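Local coordinates for putative xylanase (Bacteroides fragilis, PDB 2P1G), which has no established function, though it may hydrolyse glycosidic bonds and belongs to an amidase-like family of the papain-type peptidase clan, at residues P20-T25 and C38-C43; L89-D94 and P185-S190; L119-M124 and K149-K154; T181-G186 and S230-R235. One frame throughout, in Å; residues are numbered along the deposited sequence.

Contact 1. Residues P20-T25 and C38-C43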
# COMPACT_ATOMS: atom_id res chain seq x y z
N PRO A 20 -1.84 4.03 17.03
CA PRO A 20 -3.10 3.31 16.88
C PRO A 20 -3.53 3.16 15.43
O PRO A 20 -3.31 4.06 14.63
CB PRO A 20 -4.11 4.20 17.62
CG PRO A 20 -3.28 5.03 18.56
CD PRO A 20 -1.97 5.24 17.88
N TYR A 21 -4.13 2.02 15.12
CA TYR A 21 -4.79 1.80 13.85
C TYR A 21 -6.19 2.40 13.88
O TYR A 21 -6.92 2.27 14.87
CB TYR A 21 -4.89 0.31 13.58
CG TYR A 21 -5.48 -0.04 12.25
CD1 TYR A 21 -4.66 -0.45 11.21
CD2 TYR A 21 -6.86 0.01 12.02
CE1 TYR A 21 -5.18 -0.77 10.00
CE2 TYR A 21 -7.39 -0.32 10.79
CZ TYR A 21 -6.54 -0.72 9.79
OH TYR A 21 -7.02 -1.06 8.55
N LYS A 22 -6.57 3.07 12.79
CA LYS A 22 -7.94 3.54 12.62
C LYS A 22 -8.26 3.60 11.13
O LYS A 22 -7.49 4.16 10.36
CB LYS A 22 -8.12 4.92 13.25
CG LYS A 22 -9.48 5.59 12.94
CD LYS A 22 -10.44 5.52 14.08
CE LYS A 22 -11.55 6.57 13.91
NZ LYS A 22 -11.34 7.80 14.76
N ALA A 23 -9.36 2.97 10.73
CA ALA A 23 -9.77 3.00 9.34
C ALA A 23 -10.56 4.29 9.07
O ALA A 23 -11.19 4.85 9.98
CB ALA A 23 -10.62 1.76 8.98
N GLY A 24 -10.52 4.76 7.84
CA GLY A 24 -11.33 5.91 7.47
C GLY A 24 -10.83 7.29 7.87
O GLY A 24 -11.60 8.26 7.79
N THR A 25 -9.56 7.41 8.25
CA THR A 25 -9.01 8.71 8.62
C THR A 25 -9.05 9.71 7.48
O THR A 25 -9.02 10.92 7.72
CB THR A 25 -7.54 8.64 9.13
OG1 THR A 25 -6.69 8.05 8.13
CG2 THR A 25 -7.45 7.80 10.44
N CYS A 38 -1.00 11.63 11.27
CA CYS A 38 0.05 10.67 11.63
C CYS A 38 -0.20 10.02 12.99
O CYS A 38 0.57 9.15 13.41
CB CYS A 38 1.41 11.35 11.59
SG CYS A 38 1.94 11.86 9.92
N ASP A 39 -1.28 10.44 13.65
CA ASP A 39 -1.66 9.95 14.98
C ASP A 39 -2.53 8.69 14.96
O ASP A 39 -2.61 7.99 15.97
CB ASP A 39 -2.42 11.05 15.73
CG ASP A 39 -1.61 12.33 15.88
OD1 ASP A 39 -0.37 12.25 16.11
OD2 ASP A 39 -2.21 13.42 15.76
N GLU A 40 -3.22 8.48 13.84
CA GLU A 40 -4.10 7.32 13.63
C GLU A 40 -3.92 6.91 12.17
O GLU A 40 -4.11 7.74 11.27
CB GLU A 40 -5.56 7.72 13.83
CG GLU A 40 -5.83 8.46 15.11
CD GLU A 40 -7.23 9.02 15.16
OE1 GLU A 40 -7.51 10.02 14.44
OE2 GLU A 40 -8.04 8.44 15.92
N VAL A 41 -3.57 5.66 11.94
CA VAL A 41 -3.22 5.24 10.58
C VAL A 41 -3.90 3.93 10.21
O VAL A 41 -4.35 3.17 11.09
CB VAL A 41 -1.68 5.08 10.41
CG1 VAL A 41 -0.96 6.40 10.63
CG2 VAL A 41 -1.10 3.98 11.34
N ASP A 42 -3.95 3.65 8.91
CA ASP A 42 -4.29 2.31 8.42
C ASP A 42 -3.11 1.72 7.64
O ASP A 42 -2.04 2.32 7.59
CB ASP A 42 -5.61 2.29 7.62
CG ASP A 42 -5.58 3.18 6.37
OD1 ASP A 42 -4.55 3.17 5.67
OD2 ASP A 42 -6.61 3.84 6.07
N CYS A 43 -3.29 0.55 7.04
CA CYS A 43 -2.14 -0.10 6.43
C CYS A 43 -1.49 0.76 5.32
O CYS A 43 -0.27 0.77 5.15
CB CYS A 43 -2.49 -1.51 5.97
SG CYS A 43 -3.27 -1.61 4.39
O HOH W 1 -5.89 -1.27 6.39
O HOH W 2 -7.41 5.48 8.04
O HOH W 3 -9.23 2.99 6.00
O HOH W 4 -4.07 8.33 8.43
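Tyr21 holds CG anti to its backbone N (chi1 -176°), which lays its ring beside Val41 and Asp42, while Asp42 tucks CG between its own N and carbonyl carbon (chi1 61°), which leaves OD2 directed at the waters bound by residues 22-25. Val41 O lies over one face of the Tyr21 ring, displaced toward the rim, with Tyr21 CG 3.6 Å from that oxygen. The backbones form a single bridge: Val41 N donates to Pro20 O at 3.1 Å, and Lys22 N donates to Val41 O at 2.8 Å from above the carbonyl plane. Tyr21 CA adds a CA-H...O contact to Val41 O.

Lys22 and Glu40 run side by side, pointing the same way, with their CB atoms 3.8 Å apart. The salt bridge at their tips is long, Lys22 NZ to Glu40 OE2 being 3.6 Å, and Glu40 OE1 bonds instead to Asn37. Thr25 CG2 packs obliquely against Glu40, 3.4 Å from Glu40 O.

Waters add further links. Asp42 OD2 receives one water that also donates to Lys22 O and accepts from Thr25 N, and a second that accepts from Gly24 N.

Cys43 opens helix 43-54, as the nucleophilic cysteine does in papain-like peptidases; such a role here is only a family inference. The chemistry implies a divided task for the Asp42 carboxylate: OD1 caps the helix at Thr45 N, and OD2 is held by two waters shared with Lys22, Gly24 and Thr25.

Contact 2. Residues L89-D94 and P185-S190; sequences LHYISD and PGLDVS
Ile92 and Val189 are the closest backbone pair, CA to CA 6.2 Å, where the first turn of helix 92-101 meets the start of strand 189-198, just after Asp188. No direct backbone-to-backbone hydrogen bond crosses this gap; a carboxylate spans it. Asp188 OD2 accepts twice from Ser93: from N at 2.7 Å, nearly in line with its C-O bond, and from OG at 2.6 Å through the anti lone pair. Ser93 OG lies beside its own backbone N (chi1 -67°), which lets both donors converge on one oxygen. The other oxygen, Asp188 OD1, takes a hydrogen bond from a water that accepts from Ile92 N at 3.0 Å, and it also lies at the edge of the Tyr91 ring, in plane, 3.9 Å from CD1. The buried carboxylate may be further stabilised by the helix N-terminus.

Beside these polar contacts, Ile92 and Val189 cross at about a right angle, with CD1 of Ile92 3.6 Å from CG1 of Val189. Leu187 CD2 approaches Tyr91 CE1 at 4.0 Å.

Tyr91 OH reaches on to Glu148 of helix 138-151 and to Met124 N of helix 123-126, while Val189 also packs on Ala179 of strand 177-182, so the junction joins these helices to the sheet.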
# COMPACT_ATOMS: atom_id res chain seq x y z
N LEU A 89 -5.72 7.44 -4.71
CA LEU A 89 -5.38 6.13 -5.25
C LEU A 89 -5.83 5.04 -4.28
O LEU A 89 -5.11 4.72 -3.32
CB LEU A 89 -3.88 6.05 -5.53
CG LEU A 89 -3.43 6.95 -6.68
CD1 LEU A 89 -1.99 7.37 -6.48
CD2 LEU A 89 -3.65 6.27 -8.04
N HIS A 90 -7.02 4.51 -4.52
CA HIS A 90 -7.63 3.52 -3.62
C HIS A 90 -7.16 2.10 -3.87
O HIS A 90 -6.96 1.35 -2.92
CB HIS A 90 -9.15 3.58 -3.78
CG HIS A 90 -9.71 4.94 -3.52
ND1 HIS A 90 -9.70 5.51 -2.27
CD2 HIS A 90 -10.29 5.85 -4.34
CE1 HIS A 90 -10.24 6.71 -2.33
NE2 HIS A 90 -10.59 6.94 -3.58
N TYR A 91 -7.04 1.70 -5.13
CA TYR A 91 -6.50 0.36 -5.38
C TYR A 91 -4.99 0.42 -5.30
O TYR A 91 -4.37 1.24 -5.96
CB TYR A 91 -6.89 -0.14 -6.76
CG TYR A 91 -8.32 -0.63 -6.84
CD1 TYR A 91 -8.66 -1.90 -6.37
CD2 TYR A 91 -9.31 0.18 -7.35
CE1 TYR A 91 -9.97 -2.36 -6.44
CE2 TYR A 91 -10.62 -0.27 -7.44
CZ TYR A 91 -10.94 -1.53 -6.99
OH TYR A 91 -12.23 -1.97 -7.07
N ILE A 92 -4.41 -0.49 -4.54
CA ILE A 92 -2.95 -0.55 -4.40
C ILE A 92 -2.17 -0.76 -5.70
O ILE A 92 -1.10 -0.20 -5.87
CB ILE A 92 -2.55 -1.47 -3.25
CG1 ILE A 92 -3.09 -0.89 -1.94
CG2 ILE A 92 -1.03 -1.61 -3.15
CD1 ILE A 92 -3.01 -1.84 -0.74
N SER A 93 -2.72 -1.52 -6.66
CA SER A 93 -2.06 -1.67 -7.96
C SER A 93 -1.89 -0.32 -8.61
O SER A 93 -0.88 -0.04 -9.23
CB SER A 93 -2.84 -2.57 -8.93
OG SER A 93 -2.84 -3.89 -8.43
N ASP A 94 -2.92 0.51 -8.47
CA ASP A 94 -2.93 1.82 -9.07
C ASP A 94 -1.93 2.74 -8.33
O ASP A 94 -1.17 3.49 -8.96
CB ASP A 94 -4.35 2.36 -8.91
CG ASP A 94 -4.69 3.44 -9.90
OD1 ASP A 94 -3.91 3.75 -10.83
OD2 ASP A 94 -5.81 3.99 -9.73
N PRO A 185 -12.03 -12.14 -4.71
CA PRO A 185 -12.71 -11.49 -5.83
C PRO A 185 -12.62 -9.98 -5.81
O PRO A 185 -12.94 -9.34 -4.80
CB PRO A 185 -14.17 -11.94 -5.65
CG PRO A 185 -14.05 -13.30 -5.07
CD PRO A 185 -12.88 -13.19 -4.10
N GLY A 186 -12.17 -9.41 -6.93
CA GLY A 186 -12.31 -7.97 -7.17
C GLY A 186 -11.19 -7.12 -6.66
O GLY A 186 -11.20 -5.91 -6.83
N LEU A 187 -10.19 -7.76 -6.04
CA LEU A 187 -9.07 -7.05 -5.43
C LEU A 187 -7.73 -7.68 -5.87
O LEU A 187 -7.68 -8.83 -6.34
CB LEU A 187 -9.17 -7.10 -3.88
CG LEU A 187 -10.35 -6.43 -3.20
CD1 LEU A 187 -10.39 -6.80 -1.75
CD2 LEU A 187 -10.23 -4.91 -3.34
N ASP A 188 -6.68 -6.88 -5.70
CA ASP A 188 -5.34 -7.13 -6.15
C ASP A 188 -4.38 -7.41 -4.98
O ASP A 188 -3.54 -8.31 -5.02
CB ASP A 188 -4.82 -5.87 -6.90
CG ASP A 188 -5.16 -4.48 -6.18
OD1 ASP A 188 -5.92 -4.37 -5.25
OD2 ASP A 188 -4.63 -3.46 -6.61
N VAL A 189 -4.51 -6.59 -3.95
CA VAL A 189 -3.56 -6.54 -2.85
C VAL A 189 -4.44 -6.29 -1.64
O VAL A 189 -5.34 -5.42 -1.67
CB VAL A 189 -2.55 -5.36 -3.02
CG1 VAL A 189 -1.79 -5.09 -1.71
CG2 VAL A 189 -1.58 -5.60 -4.19
N SER A 190 -4.23 -7.05 -0.58
CA SER A 190 -5.08 -6.92 0.59
C SER A 190 -4.43 -6.07 1.67
O SER A 190 -5.12 -5.51 2.51
CB SER A 190 -5.40 -8.29 1.14
OG SER A 190 -4.21 -8.96 1.45
O HOH W 5 -6.17 -2.63 -3.43

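Contact 3. Residues L119-M124 and K149-K154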
# COMPACT_ATOMS: atom_id res chain seq x y z
N LEU A 119 -4.33 -8.54 -13.35
CA LEU A 119 -5.17 -7.77 -12.42
C LEU A 119 -6.63 -7.94 -12.77
O LEU A 119 -6.98 -8.03 -13.95
CB LEU A 119 -4.80 -6.29 -12.44
CG LEU A 119 -3.35 -5.90 -12.12
CD1 LEU A 119 -3.24 -4.41 -12.23
CD2 LEU A 119 -2.87 -6.37 -10.73
N SER A 120 -7.48 -8.00 -11.75
CA SER A 120 -8.92 -8.04 -11.94
C SER A 120 -9.53 -7.27 -10.79
O SER A 120 -9.71 -7.82 -9.70
CB SER A 120 -9.46 -9.48 -11.96
OG SER A 120 -10.85 -9.47 -12.30
N LEU A 121 -9.81 -5.99 -11.05
CA LEU A 121 -10.32 -5.05 -10.05
C LEU A 121 -11.81 -4.75 -10.28
O LEU A 121 -12.21 -4.44 -11.41
CB LEU A 121 -9.52 -3.75 -10.12
CG LEU A 121 -7.99 -3.89 -10.11
CD1 LEU A 121 -7.35 -2.56 -10.32
CD2 LEU A 121 -7.56 -4.52 -8.79
N SER A 122 -12.61 -4.82 -9.22
CA SER A 122 -14.05 -4.58 -9.33
C SER A 122 -14.74 -4.43 -7.99
O SER A 122 -15.94 -4.17 -7.95
CB SER A 122 -14.74 -5.69 -10.13
OG SER A 122 -14.56 -6.99 -9.56
N TYR A 123 -13.99 -4.58 -6.90
CA TYR A 123 -14.61 -4.63 -5.59
C TYR A 123 -15.35 -3.35 -5.30
O TYR A 123 -16.48 -3.39 -4.85
CB TYR A 123 -13.60 -4.88 -4.48
CG TYR A 123 -14.25 -5.11 -3.12
CD1 TYR A 123 -14.52 -6.40 -2.67
CD2 TYR A 123 -14.60 -4.03 -2.31
CE1 TYR A 123 -15.11 -6.61 -1.38
CE2 TYR A 123 -15.21 -4.23 -1.06
CZ TYR A 123 -15.45 -5.52 -0.60
OH TYR A 123 -16.05 -5.70 0.65
N MET A 124 -14.71 -2.20 -5.54
CA MET A 124 -15.32 -0.94 -5.13
C MET A 124 -16.61 -0.65 -5.90
O MET A 124 -17.61 -0.25 -5.31
CB MET A 124 -14.33 0.22 -5.27
CG MET A 124 -13.09 0.12 -4.37
SD MET A 124 -12.03 1.60 -4.46
CE MET A 124 -13.00 2.77 -3.47
N LYS A 149 -11.54 -0.78 -14.99
CA LYS A 149 -11.51 -1.41 -16.31
C LYS A 149 -10.16 -1.20 -16.98
O LYS A 149 -9.66 -2.09 -17.67
CB LYS A 149 -12.63 -0.88 -17.21
CG LYS A 149 -14.00 -1.48 -16.87
CD LYS A 149 -15.09 -1.07 -17.88
CE LYS A 149 -16.49 -1.28 -17.28
NZ LYS A 149 -17.07 0.01 -16.77
N ALA A 150 -9.59 -0.02 -16.77
CA ALA A 150 -8.33 0.35 -17.43
C ALA A 150 -7.16 -0.42 -16.84
O ALA A 150 -6.18 -0.65 -17.53
CB ALA A 150 -8.08 1.84 -17.32
N LEU A 151 -7.26 -0.82 -15.57
CA LEU A 151 -6.22 -1.63 -14.93
C LEU A 151 -6.42 -3.14 -15.08
O LEU A 151 -5.45 -3.90 -15.10
CB LEU A 151 -6.08 -1.25 -13.44
CG LEU A 151 -5.15 -0.06 -13.16
CD1 LEU A 151 -5.09 0.27 -11.67
CD2 LEU A 151 -3.75 -0.33 -13.69
N SER A 152 -7.67 -3.58 -15.17
CA SER A 152 -7.95 -5.02 -15.26
C SER A 152 -7.45 -5.61 -16.57
O SER A 152 -7.53 -4.96 -17.63
CB SER A 152 -9.44 -5.28 -15.04
OG SER A 152 -9.79 -4.84 -13.74
N GLY A 153 -6.88 -6.80 -16.48
CA GLY A 153 -6.29 -7.49 -17.63
C GLY A 153 -4.80 -7.22 -17.79
O GLY A 153 -4.12 -7.92 -18.55
N LYS A 154 -4.28 -6.21 -17.09
CA LYS A 154 -2.86 -5.89 -17.15
C LYS A 154 -2.09 -6.83 -16.23
O LYS A 154 -2.62 -7.29 -15.22
CB LYS A 154 -2.57 -4.46 -16.72
CG LYS A 154 -3.37 -3.37 -17.42
CD LYS A 154 -2.85 -3.04 -18.79
CE LYS A 154 -3.63 -1.86 -19.36
NZ LYS A 154 -2.85 -1.13 -20.41
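Leu119 meets Ser152, Gly153 and Lys154 mainly through flat peptide groups, which join by N-H and C=O rather than by stacking; no aromatic ring bridges the two segments. Leu119 N points at Lys154 O at 2.8 Å, nearly along the carbonyl axis. Leu119 O in turn accepts from Gly153 N, also at 2.8 Å and almost straight (174° at the hydrogen). Two residues, Gly153 and Lys154, thus stand opposite Leu119: a G1 beta bulge, next to the short antiparallel pairing of strands 116-118 and 155-157. Gly153 is the third residue of a type II turn from Leu151 to Lys154, with the positive phi (93°) expected there in both motifs.

Ser152 adds a side-chain link. Its OG, anti to the carbonyl carbon (chi1 -61°), accepts from Leu121 N at 2.9 Å and donates to Glu148 O, near the end of helix 138-151. One hydroxyl therefore ties the helix terminus to the neighbouring chain.

The apolar branches lie beside these bonds. Leu121 CD1 meets Leu151 CB at 3.6 Å, the two side chains crossing at a slant, while Leu119 CB sits 3.6 Å from Leu151 O. Leu119 also touches Ser93, and Leu151 touches Asp94, both on helix 92-101.

The chemistry implies that the exit from helix 138-151 is held in two ways, by three hydrogen bonds and by leucine contacts, of which Leu119 and Leu151 extend to helix 92-101.

Contact 4. Residues T181-G186 and S230-R235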
# COMPACT_ATOMS: atom_id res chain seq x y z
N THR A 181 -0.31 -9.87 -2.04
CA THR A 181 -1.22 -10.09 -3.16
C THR A 181 -2.27 -11.10 -2.74
O THR A 181 -2.02 -11.95 -1.88
CB THR A 181 -0.49 -10.57 -4.46
OG1 THR A 181 0.27 -11.76 -4.20
CG2 THR A 181 0.47 -9.50 -4.96
N THR A 182 -3.45 -10.98 -3.36
CA THR A 182 -4.61 -11.76 -2.96
C THR A 182 -5.37 -12.24 -4.19
O THR A 182 -5.27 -11.63 -5.27
CB THR A 182 -5.57 -10.94 -2.02
OG1 THR A 182 -6.69 -11.74 -1.63
CG2 THR A 182 -6.11 -9.65 -2.71
N ASN A 183 -6.11 -13.34 -4.03
CA ASN A 183 -7.00 -13.82 -5.10
C ASN A 183 -8.45 -13.61 -4.73
O ASN A 183 -9.35 -14.16 -5.38
CB ASN A 183 -6.73 -15.30 -5.41
CG ASN A 183 -6.86 -16.19 -4.19
OD1 ASN A 183 -7.50 -15.83 -3.18
ND2 ASN A 183 -6.32 -17.41 -4.30
N THR A 184 -8.69 -12.82 -3.70
CA THR A 184 -10.07 -12.56 -3.29
C THR A 184 -10.76 -11.79 -4.41
O THR A 184 -10.14 -10.93 -5.06
CB THR A 184 -10.15 -11.86 -1.91
OG1 THR A 184 -11.47 -11.99 -1.38
CG2 THR A 184 -9.75 -10.40 -2.00
N PRO A 185 -12.03 -12.14 -4.71
CA PRO A 185 -12.71 -11.49 -5.83
C PRO A 185 -12.62 -9.98 -5.81
O PRO A 185 -12.94 -9.34 -4.80
CB PRO A 185 -14.17 -11.94 -5.65
CG PRO A 185 -14.05 -13.30 -5.07
CD PRO A 185 -12.88 -13.19 -4.10
N GLY A 186 -12.17 -9.41 -6.93
CA GLY A 186 -12.31 -7.97 -7.17
C GLY A 186 -11.19 -7.12 -6.66
O GLY A 186 -11.20 -5.91 -6.83
N SER A 230 -6.38 -16.95 1.05
CA SER A 230 -6.64 -15.84 0.11
C SER A 230 -5.38 -15.04 -0.29
O SER A 230 -5.42 -14.27 -1.24
CB SER A 230 -7.69 -14.89 0.68
OG SER A 230 -7.18 -14.14 1.78
N LEU A 231 -4.27 -15.23 0.44
CA LEU A 231 -3.02 -14.59 0.06
C LEU A 231 -2.23 -15.46 -0.92
O LEU A 231 -2.16 -16.67 -0.76
CB LEU A 231 -2.17 -14.27 1.29
CG LEU A 231 -2.80 -13.24 2.23
CD1 LEU A 231 -1.85 -12.91 3.38
CD2 LEU A 231 -3.25 -11.96 1.48
N THR A 232 -1.65 -14.83 -1.93
CA THR A 232 -0.98 -15.59 -2.97
C THR A 232 0.52 -15.35 -3.03
O THR A 232 1.25 -16.19 -3.57
CB THR A 232 -1.60 -15.33 -4.35
OG1 THR A 232 -1.49 -13.94 -4.66
CG2 THR A 232 -3.10 -15.75 -4.37
N GLY A 233 0.99 -14.21 -2.50
CA GLY A 233 2.38 -13.84 -2.73
C GLY A 233 2.63 -12.41 -2.34
O GLY A 233 1.85 -11.83 -1.56
N ILE A 234 3.74 -11.84 -2.83
CA ILE A 234 4.05 -10.46 -2.57
C ILE A 234 4.59 -9.73 -3.78
O ILE A 234 5.12 -10.35 -4.72
CB ILE A 234 5.08 -10.31 -1.41
CG1 ILE A 234 6.37 -11.07 -1.72
CG2 ILE A 234 4.46 -10.77 -0.05
CD1 ILE A 234 7.56 -10.79 -0.68
N ARG A 235 4.43 -8.41 -3.77
CA ARG A 235 5.20 -7.55 -4.64
C ARG A 235 6.16 -6.78 -3.74
O ARG A 235 5.83 -6.45 -2.59
CB ARG A 235 4.29 -6.58 -5.40
CG ARG A 235 3.25 -7.32 -6.30
CD ARG A 235 2.43 -6.28 -7.09
NE ARG A 235 3.24 -5.45 -8.00
CZ ARG A 235 2.73 -4.44 -8.70
NH1 ARG A 235 1.43 -4.16 -8.57
NH2 ARG A 235 3.49 -3.73 -9.52
O HOH W 6 -2.69 -12.95 -6.81
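Thr181 pairs with strand 231-238 of the antiparallel sheet across a beta bulge at Thr232-Gly233, at the end where strand 177-182 passes into an ST turn at Thr182. From CB, which lies 3.5 Å from Thr232 OG1, the Thr181 side chain divides. Its OG1, set between the backbone N and the carbonyl carbon (chi1 56°), shares a 2.8 Å hydrogen bond with Thr232 OG1, and either hydroxyl could be the donor. Its CG2 goes the other way and touches Arg235 CG at 3.8 Å, the two side chains crossing at about a right angle. The guanidinium of Arg235 is drawn off to a salt bridge with Asp107.

The backbone bonds define the bulge: Thr181 N donates to Gly233 O at 3.0 Å, but Thr181 O accepts from Thr232 N at 2.9 Å, two residues facing one. A water bonded to Thr232 OG1 also donates to Thr182 O. Leu231 turns to the sheet face that carries Thr182 and touches Leu225 of helix 221-226.

Past the strand end, Ser230 O accepts from Asn183 N as well as from Thr182 OG1, the latter at 2.9 Å and above the carbonyl plane. That same Thr182 OG1 receives Thr184 N at 3.1 Å, closing the ST turn.

Contact 1 comes first along the chain, beside the start of helix 43-54. Its centre is about 18 Å from that of contact 2 and about 26 Å from that of contact 3; its nearest atoms come within about 5 Å of contact 2 without touching. The other three adjoin. Contact 3 is nested between the two segments of contact 2, centres about 8 Å apart; contact 4 shares Pro185 and Gly186 with contact 2, centres about 10 Å apart, and closes last. Gly186 O, probably hydrogen-bonded to Ser122 N and Tyr123 N, ties contact 3 to contact 4. Helices 92-101, 123-126 and 138-151 are thereby joined to the turn at one end of strands 177-182 and 189-198.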